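Local structure of putative endonuclease/exonuclease/phosphatase family protein (Bacteroides thetaiotaomicron, 3MPR) at residues F44-L57 against D79-F93. The protein probably acts as a metal-dependent hydrolase of the endonuclease/exonuclease/phosphatase family, perhaps a nuclease that cleaves phosphodiester bonds. Residues are numbered along the deposited sequence; the frame is centred on the assembly and turned at random.
Sequences FDIFGTQECFLHQL and DKGEHSAIFYRTDKF
His83 doubles up on Cys52: its backbone N and ring ND1 both hydrogen-bond to the Cys52 carbonyl O, 2.9 Å each, from opposite faces of the carbonyl plane. Leu57 CD1 sits squarely over one face of the imidazole, 3.5 Å from the ring centroid, a CH-pi contact. Cutting His83 back to an alanine removes ND1 and the ring, and would probably leave Cys52 O with one donor fewer and a gap beneath Leu57 CD1. The other branch, Leu57 CD2, presses on Ala85 CB (3.5 Å) and meets the Phe87 ring at its edge. Phe87 CB in turn lies over the Phe47 ring, whose opposite face takes Phe44; the two rings of Phe47 and Phe87 are nearly parallel (11°) but slid apart. Thr49 OG1, set between the backbone N and the carbonyl carbon (chi1 65°), hydrogen-bonds to Ala85 O at 2.7 Å; the same oxygen also accepts the Thr49 N-H. Beyond the paired strands, one water links Glu51 N to Glu82 OE1. Arg15, Asn16 and Asn13 hold the carboxylate of Glu51, a magnesium ligand of this protein, though no magnesium is bound here. Strands 46-50 and 86-89 run antiparallel in one sheet of the DNase I-like sandwich, between 5-13 and 67-70; Ile46 and Tyr88 face Phe127 of the other sheet, while helix 54-63 covers the Phe87 side.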
ATOM      1  N   PHE A  44       7.188  -6.548  -2.308  1.00  8.14           N
ATOM      2  CA  PHE A  44       8.509  -6.565  -1.664  1.00 11.51           C
ATOM      3  C   PHE A  44       9.471  -7.427  -2.516  1.00 13.72           C
ATOM      4  O   PHE A  44       9.243  -8.624  -2.695  1.00 12.32           O
ATOM      5  CB  PHE A  44       8.456  -7.162  -0.248  1.00 10.25           C
ATOM      6  CG  PHE A  44       7.589  -6.415   0.748  1.00 12.31           C
ATOM      7  CD1 PHE A  44       6.978  -5.211   0.439  1.00 13.55           C
ATOM      8  CD2 PHE A  44       7.408  -6.945   2.027  1.00 10.15           C
ATOM      9  CE1 PHE A  44       6.184  -4.553   1.386  1.00 11.18           C
ATOM     10  CE2 PHE A  44       6.628  -6.292   2.982  1.00  8.82           C
ATOM     11  CZ  PHE A  44       6.014  -5.087   2.655  1.00 11.03           C
ATOM     12  N   ASP A  45      10.537  -6.833  -3.045  1.00  8.82           N
ATOM     13  CA  ASP A  45      11.527  -7.614  -3.781  1.00  6.73           C
ATOM     14  C   ASP A  45      12.374  -8.436  -2.821  1.00  8.08           C
ATOM     15  O   ASP A  45      12.714  -9.585  -3.083  1.00  7.87           O
ATOM     16  CB  ASP A  45      12.465  -6.699  -4.565  1.00  1.95           C
ATOM     17  CG  ASP A  45      11.768  -5.986  -5.711  1.00 11.91           C
ATOM     18  OD1 ASP A  45      10.733  -6.494  -6.205  1.00 15.93           O
ATOM     19  OD2 ASP A  45      12.265  -4.922  -6.112  1.00 13.03           O
ATOM     20  N   ILE A  46      12.738  -7.804  -1.716  1.00  8.69           N
ATOM     21  CA  ILE A  46      13.563  -8.419  -0.703  1.00 10.54           C
ATOM     22  C   ILE A  46      13.252  -7.762   0.628  1.00  8.72           C
ATOM     23  O   ILE A  46      13.118  -6.548   0.708  1.00  8.02           O
ATOM     24  CB  ILE A  46      15.056  -8.294  -1.074  1.00 13.27           C
ATOM     25  CG1 ILE A  46      15.950  -8.800   0.060  1.00 13.54           C
ATOM     26  CG2 ILE A  46      15.399  -6.876  -1.450  1.00 18.78           C
ATOM     27  CD1 ILE A  46      17.316  -9.204  -0.431  1.00 21.02           C
ATOM     28  N   PHE A  47      13.101  -8.560   1.675  1.00 11.35           N
ATOM     29  CA  PHE A  47      12.757  -7.981   2.966  1.00  8.46           C
ATOM     30  C   PHE A  47      13.361  -8.746   4.134  1.00  8.27           C
ATOM     31  O   PHE A  47      13.516  -9.953   4.061  1.00 10.88           O
ATOM     32  CB  PHE A  47      11.230  -7.820   3.133  1.00  7.55           C
ATOM     33  CG  PHE A  47      10.431  -9.109   3.021  1.00  9.05           C
ATOM     34  CD1 PHE A  47      10.160  -9.679   1.791  1.00  6.69           C
ATOM     35  CD2 PHE A  47       9.881  -9.695   4.152  1.00  8.19           C
ATOM     36  CE1 PHE A  47       9.396 -10.836   1.703  1.00  5.41           C
ATOM     37  CE2 PHE A  47       9.125 -10.844   4.073  1.00  9.86           C
ATOM     38  CZ  PHE A  47       8.872 -11.416   2.836  1.00 10.16           C
ATOM     39  N   GLY A  48      13.714  -8.009   5.185  1.00  7.74           N
ATOM     40  CA  GLY A  48      14.201  -8.574   6.419  1.00 10.62           C
ATOM     41  C   GLY A  48      13.017  -8.824   7.326  1.00 11.56           C
ATOM     42  O   GLY A  48      12.092  -8.008   7.405  1.00  9.77           O
ATOM     43  N   THR A  49      13.024  -9.975   7.978  1.00  9.46           N
ATOM     44  CA  THR A  49      12.003 -10.303   8.963  1.00  8.49           C
ATOM     45  C   THR A  49      12.644 -10.514  10.330  1.00  9.80           C
ATOM     46  O   THR A  49      13.828 -10.821  10.424  1.00 11.28           O
ATOM     47  CB  THR A  49      11.256 -11.590   8.585  1.00 11.88           C
ATOM     48  OG1 THR A  49      12.165 -12.705   8.619  1.00 12.06           O
ATOM     49  CG2 THR A  49      10.626 -11.458   7.196  1.00  5.77           C
ATOM     50  N   GLN A  50      11.861 -10.367  11.391  1.00  6.89           N
ATOM     51  CA  GLN A  50      12.358 -10.691  12.717  1.00  9.84           C
ATOM     52  C   GLN A  50      11.357 -11.576  13.464  1.00 12.87           C
ATOM     53  O   GLN A  50      10.161 -11.587  13.150  1.00  8.81           O
ATOM     54  CB  GLN A  50      12.689  -9.426  13.513  1.00  9.38           C
ATOM     55  CG  GLN A  50      13.616  -8.446  12.779  1.00  8.86           C
ATOM     56  CD  GLN A  50      12.882  -7.532  11.808  1.00 10.36           C
ATOM     57  OE1 GLN A  50      11.791  -7.033  12.101  1.00 10.19           O
ATOM     58  NE2 GLN A  50      13.490  -7.289  10.647  1.00  5.85           N
ATOM     59  N   GLU A  51      11.883 -12.334  14.422  1.00  9.51           N
ATOM     60  CA  GLU A  51      11.109 -13.142  15.373  1.00 14.02           C
ATOM     61  C   GLU A  51      10.590 -14.497  14.910  1.00 14.39           C
ATOM     62  O   GLU A  51       9.962 -15.205  15.690  1.00 14.95           O
ATOM     63  CB  GLU A  51       9.964 -12.342  15.999  1.00 13.44           C
ATOM     64  CG  GLU A  51      10.435 -11.224  16.902  1.00 13.97           C
ATOM     65  CD  GLU A  51       9.363 -10.726  17.864  1.00 16.53           C
ATOM     66  OE1 GLU A  51       8.466 -11.517  18.248  1.00 16.74           O
ATOM     67  OE2 GLU A  51       9.444  -9.544  18.262  1.00 15.99           O
ATOM     68  N   CYS A  52      10.831 -14.875  13.664  1.00 11.06           N
ATOM     69  CA  CYS A  52      10.277 -16.143  13.192  1.00 11.70           C
ATOM     70  C   CYS A  52      11.029 -17.363  13.715  1.00 12.33           C
ATOM     71  O   CYS A  52      12.242 -17.446  13.602  1.00 12.34           O
ATOM     72  CB  CYS A  52      10.296 -16.200  11.671  1.00 12.31           C
ATOM     73  SG  CYS A  52       9.050 -15.148  10.904  1.00 15.84           S
ATOM     74  N   PHE A  53      10.290 -18.329  14.238  1.00 10.97           N
ATOM     75  CA  PHE A  53      10.856 -19.643  14.465  1.00 11.89           C
ATOM     76  C   PHE A  53      10.868 -20.350  13.118  1.00 12.20           C
ATOM     77  O   PHE A  53      10.217 -19.909  12.178  1.00 13.80           O
ATOM     78  CB  PHE A  53      10.026 -20.416  15.495  1.00 10.51           C
ATOM     79  CG  PHE A  53      10.110 -19.856  16.880  1.00 19.85           C
ATOM     80  CD1 PHE A  53      11.285 -19.940  17.602  1.00 23.94           C
ATOM     81  CD2 PHE A  53       9.003 -19.273  17.474  1.00 26.31           C
ATOM     82  CE1 PHE A  53      11.367 -19.432  18.883  1.00 30.01           C
ATOM     83  CE2 PHE A  53       9.079 -18.760  18.754  1.00 28.83           C
ATOM     84  CZ  PHE A  53      10.264 -18.840  19.460  1.00 30.71           C
ATOM     85  N   LEU A  54      11.613 -21.441  13.004  1.00  9.55           N
ATOM     86  CA  LEU A  54      11.726 -22.099  11.712  1.00 10.48           C
ATOM     87  C   LEU A  54      10.365 -22.495  11.137  1.00 11.97           C
ATOM     88  O   LEU A  54      10.149 -22.395   9.936  1.00 12.17           O
ATOM     89  CB  LEU A  54      12.646 -23.327  11.804  1.00 16.20           C
ATOM     90  CG  LEU A  54      12.820 -24.148  10.522  1.00 20.52           C
ATOM     91  CD1 LEU A  54      13.400 -23.304   9.396  1.00 19.70           C
ATOM     92  CD2 LEU A  54      13.689 -25.384  10.774  1.00 22.48           C
ATOM     93  N   HIS A  55       9.444 -22.957  11.977  1.00 12.77           N
ATOM     94  CA  HIS A  55       8.153 -23.374  11.444  1.00 13.67           C
ATOM     95  C   HIS A  55       7.410 -22.211  10.782  1.00 13.61           C
ATOM     96  O   HIS A  55       6.749 -22.396   9.760  1.00 10.75           O
ATOM     97  CB  HIS A  55       7.292 -24.106  12.484  1.00 18.15           C
ATOM     98  CG  HIS A  55       6.680 -23.221  13.527  1.00 14.64           C
ATOM     99  ND1 HIS A  55       7.316 -22.911  14.709  1.00 19.30           N
ATOM    100  CD2 HIS A  55       5.460 -22.642  13.597  1.00 13.72           C
ATOM    101  CE1 HIS A  55       6.527 -22.153  15.449  1.00 13.57           C
ATOM    102  NE2 HIS A  55       5.392 -21.975  14.796  1.00 18.24           N
ATOM    103  N   GLN A  56       7.551 -21.017  11.349  1.00 12.54           N
ATOM    104  CA  GLN A  56       6.960 -19.815  10.766  1.00  9.15           C
ATOM    105  C   GLN A  56       7.604 -19.451   9.424  1.00  6.98           C
ATOM    106  O   GLN A  56       6.931 -18.965   8.510  1.00 11.58           O
ATOM    107  CB  GLN A  56       7.123 -18.645  11.733  1.00 11.95           C
ATOM    108  CG  GLN A  56       6.359 -18.797  13.034  1.00  9.27           C
ATOM    109  CD  GLN A  56       6.561 -17.606  13.924  1.00 12.67           C
ATOM    110  OE1 GLN A  56       5.935 -16.561  13.730  1.00 15.93           O
ATOM    111  NE2 GLN A  56       7.453 -17.736  14.888  1.00  7.44           N
ATOM    112  N   LEU A  57       8.914 -19.657   9.309  1.00 10.47           N
ATOM    113  CA  LEU A  57       9.603 -19.398   8.045  1.00  6.85           C
ATOM    114  C   LEU A  57       9.078 -20.325   6.958  1.00 13.04           C
ATOM    115  O   LEU A  57       8.878 -19.909   5.814  1.00 10.18           O
ATOM    116  CB  LEU A  57      11.118 -19.561   8.211  1.00  8.32           C
ATOM    117  CG  LEU A  57      11.790 -18.554   9.156  1.00  8.25           C
ATOM    118  CD1 LEU A  57      13.259 -18.905   9.316  1.00  9.21           C
ATOM    119  CD2 LEU A  57      11.634 -17.119   8.617  1.00 11.39           C
ATOM    120  N   ASP A  79      18.652 -24.678  13.566  1.00 15.41           N
ATOM    121  CA  ASP A  79      17.188 -24.578  13.504  1.00 18.84           C
ATOM    122  C   ASP A  79      16.510 -24.021  14.760  1.00 19.45           C
ATOM    123  O   ASP A  79      15.284 -23.883  14.791  1.00 20.63           O
ATOM    124  CB  ASP A  79      16.575 -25.950  13.196  1.00 18.84           C
ATOM    125  CG  ASP A  79      16.936 -26.456  11.814  1.00 26.40           C
ATOM    126  OD1 ASP A  79      17.339 -25.641  10.955  1.00 27.58           O
ATOM    127  OD2 ASP A  79      16.808 -27.673  11.584  1.00 35.31           O
ATOM    128  N   LYS A  80      17.281 -23.718  15.801  1.00 14.10           N
ATOM    129  CA  LYS A  80      16.677 -23.321  17.071  1.00 12.32           C
ATOM    130  C   LYS A  80      16.626 -21.818  17.304  1.00 12.45           C
ATOM    131  O   LYS A  80      17.600 -21.115  17.069  1.00 16.35           O
ATOM    132  CB  LYS A  80      17.399 -23.988  18.247  1.00 21.09           C
ATOM    133  CG  LYS A  80      17.064 -25.467  18.405  1.00 35.40           C
ATOM    134  CD  LYS A  80      17.665 -26.046  19.677  1.00 45.19           C
ATOM    135  CE  LYS A  80      17.226 -27.495  19.872  1.00 52.89           C
ATOM    136  NZ  LYS A  80      17.491 -28.330  18.664  1.00 54.22           N
ATOM    137  N   GLY A  81      15.485 -21.341  17.790  1.00 13.47           N
ATOM    138  CA  GLY A  81      15.335 -19.952  18.184  1.00 11.71           C
ATOM    139  C   GLY A  81      14.756 -19.058  17.096  1.00 15.64           C
ATOM    140  O   GLY A  81      14.431 -19.514  15.999  1.00 15.79           O
ATOM    141  N   GLU A  82      14.630 -17.773  17.406  1.00 13.50           N
ATOM    142  CA  GLU A  82      14.131 -16.805  16.432  1.00 11.93           C
ATOM    143  C   GLU A  82      15.186 -16.541  15.368  1.00  9.13           C
ATOM    144  O   GLU A  82      16.374 -16.723  15.616  1.00 11.51           O
ATOM    145  CB  GLU A  82      13.779 -15.500  17.130  1.00 11.86           C
ATOM    146  CG  GLU A  82      12.709 -15.673  18.200  1.00 17.53           C
ATOM    147  CD  GLU A  82      12.244 -14.352  18.763  1.00 19.64           C
ATOM    148  OE1 GLU A  82      12.760 -13.294  18.327  1.00 18.69           O
ATOM    149  OE2 GLU A  82      11.366 -14.373  19.643  1.00 22.32           O
ATOM    150  N   HIS A  83      14.737 -16.123  14.188  1.00 10.70           N
ATOM    151  CA  HIS A  83      15.632 -15.807  13.079  1.00 11.95           C
ATOM    152  C   HIS A  83      15.561 -14.322  12.751  1.00 14.55           C
ATOM    153  O   HIS A  83      14.580 -13.634  13.085  1.00 11.22           O
ATOM    154  CB  HIS A  83      15.227 -16.572  11.812  1.00 10.61           C
ATOM    155  CG  HIS A  83      15.371 -18.064  11.913  1.00 10.80           C
ATOM    156  ND1 HIS A  83      14.609 -18.832  12.766  1.00  9.48           N
ATOM    157  CD2 HIS A  83      16.165 -18.931  11.237  1.00 11.29           C
ATOM    158  CE1 HIS A  83      14.939 -20.105  12.624  1.00  9.47           C
ATOM    159  NE2 HIS A  83      15.874 -20.193  11.695  1.00 10.13           N
ATOM    160  N   SER A  84      16.612 -13.845  12.089  1.00  9.75           N
ATOM    161  CA  SER A  84      16.585 -12.584  11.362  1.00  8.72           C
ATOM    162  C   SER A  84      16.558 -12.924   9.875  1.00  7.38           C
ATOM    163  O   SER A  84      17.412 -12.484   9.101  1.00  8.27           O
ATOM    164  CB  SER A  84      17.825 -11.758  11.702  1.00  7.08           C
ATOM    165  OG  SER A  84      17.805 -11.386  13.076  1.00 11.21           O
ATOM    166  N   ALA A  85      15.579 -13.726   9.470  1.00  8.50           N
ATOM    167  CA  ALA A  85      15.586 -14.265   8.116  1.00 10.22           C
ATOM    168  C   ALA A  85      15.319 -13.201   7.055  1.00 10.76           C
ATOM    169  O   ALA A  85      14.479 -12.328   7.251  1.00 12.03           O
ATOM    170  CB  ALA A  85      14.590 -15.394   7.992  1.00 12.64           C
ATOM    171  N   ILE A  86      16.030 -13.297   5.933  1.00  8.01           N
ATOM    172  CA  ILE A  86      15.822 -12.400   4.782  1.00  9.76           C
ATOM    173  C   ILE A  86      15.114 -13.168   3.666  1.00 10.22           C
ATOM    174  O   ILE A  86      15.570 -14.243   3.270  1.00 12.59           O
ATOM    175  CB  ILE A  86      17.171 -11.839   4.268  1.00  8.65           C
ATOM    176  CG1 ILE A  86      17.848 -10.997   5.359  1.00 10.57           C
ATOM    177  CG2 ILE A  86      16.993 -11.014   2.985  1.00 10.65           C
ATOM    178  CD1 ILE A  86      19.368 -10.797   5.145  1.00 10.27           C
ATOM    179  N   PHE A  87      13.981 -12.640   3.196  1.00  5.39           N
ATOM    180  CA  PHE A  87      13.234 -13.238   2.095  1.00  6.41           C
ATOM    181  C   PHE A  87      13.515 -12.454   0.824  1.00 10.75           C
ATOM    182  O   PHE A  87      13.678 -11.236   0.871  1.00  9.48           O
ATOM    183  CB  PHE A  87      11.715 -13.201   2.378  1.00  7.79           C
ATOM    184  CG  PHE A  87      11.238 -14.257   3.345  1.00  8.97           C
ATOM    185  CD1 PHE A  87      11.437 -14.113   4.710  1.00  6.18           C
ATOM    186  CD2 PHE A  87      10.552 -15.368   2.885  1.00  8.63           C
ATOM    187  CE1 PHE A  87      10.998 -15.073   5.592  1.00 12.13           C
ATOM    188  CE2 PHE A  87      10.105 -16.331   3.768  1.00 12.57           C
ATOM    189  CZ  PHE A  87      10.328 -16.181   5.126  1.00 11.21           C
ATOM    190  N   TYR A  88      13.559 -13.138  -0.319  1.00  7.44           N
ATOM    191  CA  TYR A  88      13.815 -12.450  -1.579  1.00  7.50           C
ATOM    192  C   TYR A  88      13.166 -13.197  -2.733  1.00  9.67           C
ATOM    193  O   TYR A  88      12.899 -14.394  -2.629  1.00 10.32           O
ATOM    194  CB  TYR A  88      15.318 -12.295  -1.817  1.00  7.58           C
ATOM    195  CG  TYR A  88      16.011 -13.622  -1.993  1.00 11.89           C
ATOM    196  CD1 TYR A  88      16.291 -14.424  -0.900  1.00 13.16           C
ATOM    197  CD2 TYR A  88      16.356 -14.089  -3.257  1.00 17.22           C
ATOM    198  CE1 TYR A  88      16.913 -15.657  -1.053  1.00 15.52           C
ATOM    199  CE2 TYR A  88      16.978 -15.316  -3.417  1.00 12.89           C
ATOM    200  CZ  TYR A  88      17.253 -16.090  -2.304  1.00 18.09           C
ATOM    201  OH  TYR A  88      17.859 -17.317  -2.431  1.00 22.77           O
ATOM    202  N   ARG A  89      12.884 -12.484  -3.823  1.00  9.58           N
ATOM    203  CA  ARG A  89      12.299 -13.102  -5.016  1.00  9.02           C
ATOM    204  C   ARG A  89      13.382 -13.832  -5.782  1.00 12.71           C
ATOM    205  O   ARG A  89      14.353 -13.217  -6.208  1.00  9.68           O
ATOM    206  CB  ARG A  89      11.686 -12.045  -5.930  1.00 13.36           C
ATOM    207  CG  ARG A  89      10.393 -11.475  -5.405  1.00 19.97           C
ATOM    208  CD  ARG A  89       9.672 -10.721  -6.493  1.00 31.18           C
ATOM    209  NE  ARG A  89       9.338 -11.585  -7.622  1.00 35.28           N
ATOM    210  CZ  ARG A  89       8.455 -11.253  -8.558  1.00 40.72           C
ATOM    211  NH1 ARG A  89       7.819 -10.091  -8.476  1.00 44.50           N
ATOM    212  NH2 ARG A  89       8.199 -12.077  -9.564  1.00 36.71           N
ATOM    213  N   THR A  90      13.220 -15.136  -5.975  1.00  8.61           N
ATOM    214  CA  THR A  90      14.294 -15.897  -6.608  1.00 12.91           C
ATOM    215  C   THR A  90      14.423 -15.545  -8.093  1.00 15.52           C
ATOM    216  O   THR A  90      15.492 -15.700  -8.689  1.00 16.47           O
ATOM    217  CB  THR A  90      14.136 -17.422  -6.426  1.00 13.24           C
ATOM    218  OG1 THR A  90      12.893 -17.853  -6.982  1.00 19.35           O
ATOM    219  CG2 THR A  90      14.189 -17.802  -4.951  1.00 14.59           C
ATOM    220  N   ASP A  91      13.338 -15.070  -8.694  1.00 14.42           N
ATOM    221  CA  ASP A  91      13.406 -14.684 -10.103  1.00 17.80           C
ATOM    222  C   ASP A  91      14.119 -13.352 -10.314  1.00 18.81           C
ATOM    223  O   ASP A  91      14.434 -12.996 -11.452  1.00 16.92           O
ATOM    224  CB  ASP A  91      12.018 -14.698 -10.777  1.00 22.34           C
ATOM    225  CG  ASP A  91      11.092 -13.575 -10.291  1.00 26.00           C
ATOM    226  OD1 ASP A  91      11.447 -12.834  -9.355  1.00 25.25           O
ATOM    227  OD2 ASP A  91       9.980 -13.447 -10.849  1.00 29.79           O
ATOM    228  N   LYS A  92      14.398 -12.628  -9.225  1.00 14.27           N
ATOM    229  CA  LYS A  92      15.074 -11.327  -9.333  1.00 15.11           C
ATOM    230  C   LYS A  92      16.544 -11.279  -8.895  1.00 13.63           C
ATOM    231  O   LYS A  92      17.313 -10.478  -9.417  1.00 11.31           O
ATOM    232  CB  LYS A  92      14.296 -10.260  -8.567  1.00 17.09           C
ATOM    233  CG  LYS A  92      13.071  -9.750  -9.309  1.00 17.55           C
ATOM    234  CD  LYS A  92      12.326  -8.738  -8.448  1.00 20.10           C
ATOM    235  CE  LYS A  92      10.910  -8.519  -8.958  1.00 27.83           C
ATOM    236  NZ  LYS A  92      10.855  -7.401  -9.926  1.00 33.31           N
ATOM    237  N   PHE A  93      16.937 -12.130  -7.948  1.00 10.37           N
ATOM    238  CA  PHE A  93      18.285 -12.047  -7.387  1.00  9.00           C
ATOM    239  C   PHE A  93      18.951 -13.404  -7.342  1.00 11.37           C
ATOM    240  O   PHE A  93      18.289 -14.417  -7.090  1.00 13.16           O
ATOM    241  CB  PHE A  93      18.237 -11.499  -5.952  1.00 10.04           C
ATOM    242  CG  PHE A  93      17.450 -10.230  -5.814  1.00 12.43           C
ATOM    243  CD1 PHE A  93      16.127 -10.267  -5.411  1.00 10.96           C
ATOM    244  CD2 PHE A  93      18.036  -8.996  -6.095  1.00 11.82           C
ATOM    245  CE1 PHE A  93      15.392  -9.093  -5.282  1.00 13.04           C
ATOM    246  CE2 PHE A  93      17.307  -7.824  -5.975  1.00 13.50           C
ATOM    247  CZ  PHE A  93      15.983  -7.871  -5.569  1.00 13.96           C
TER
HETATM  248  O   HOH W   1       8.259  -7.741  -6.222  1.00 35.25           O
HETATM  249  O   HOH W   2      12.647 -14.027  11.138  1.00 14.69           O
HETATM  250  O   HOH W   3      14.128 -11.995  16.148  1.00 17.64           O
HETATM  251  O   HOH W   4      13.598 -21.988  15.072  1.00 15.15           O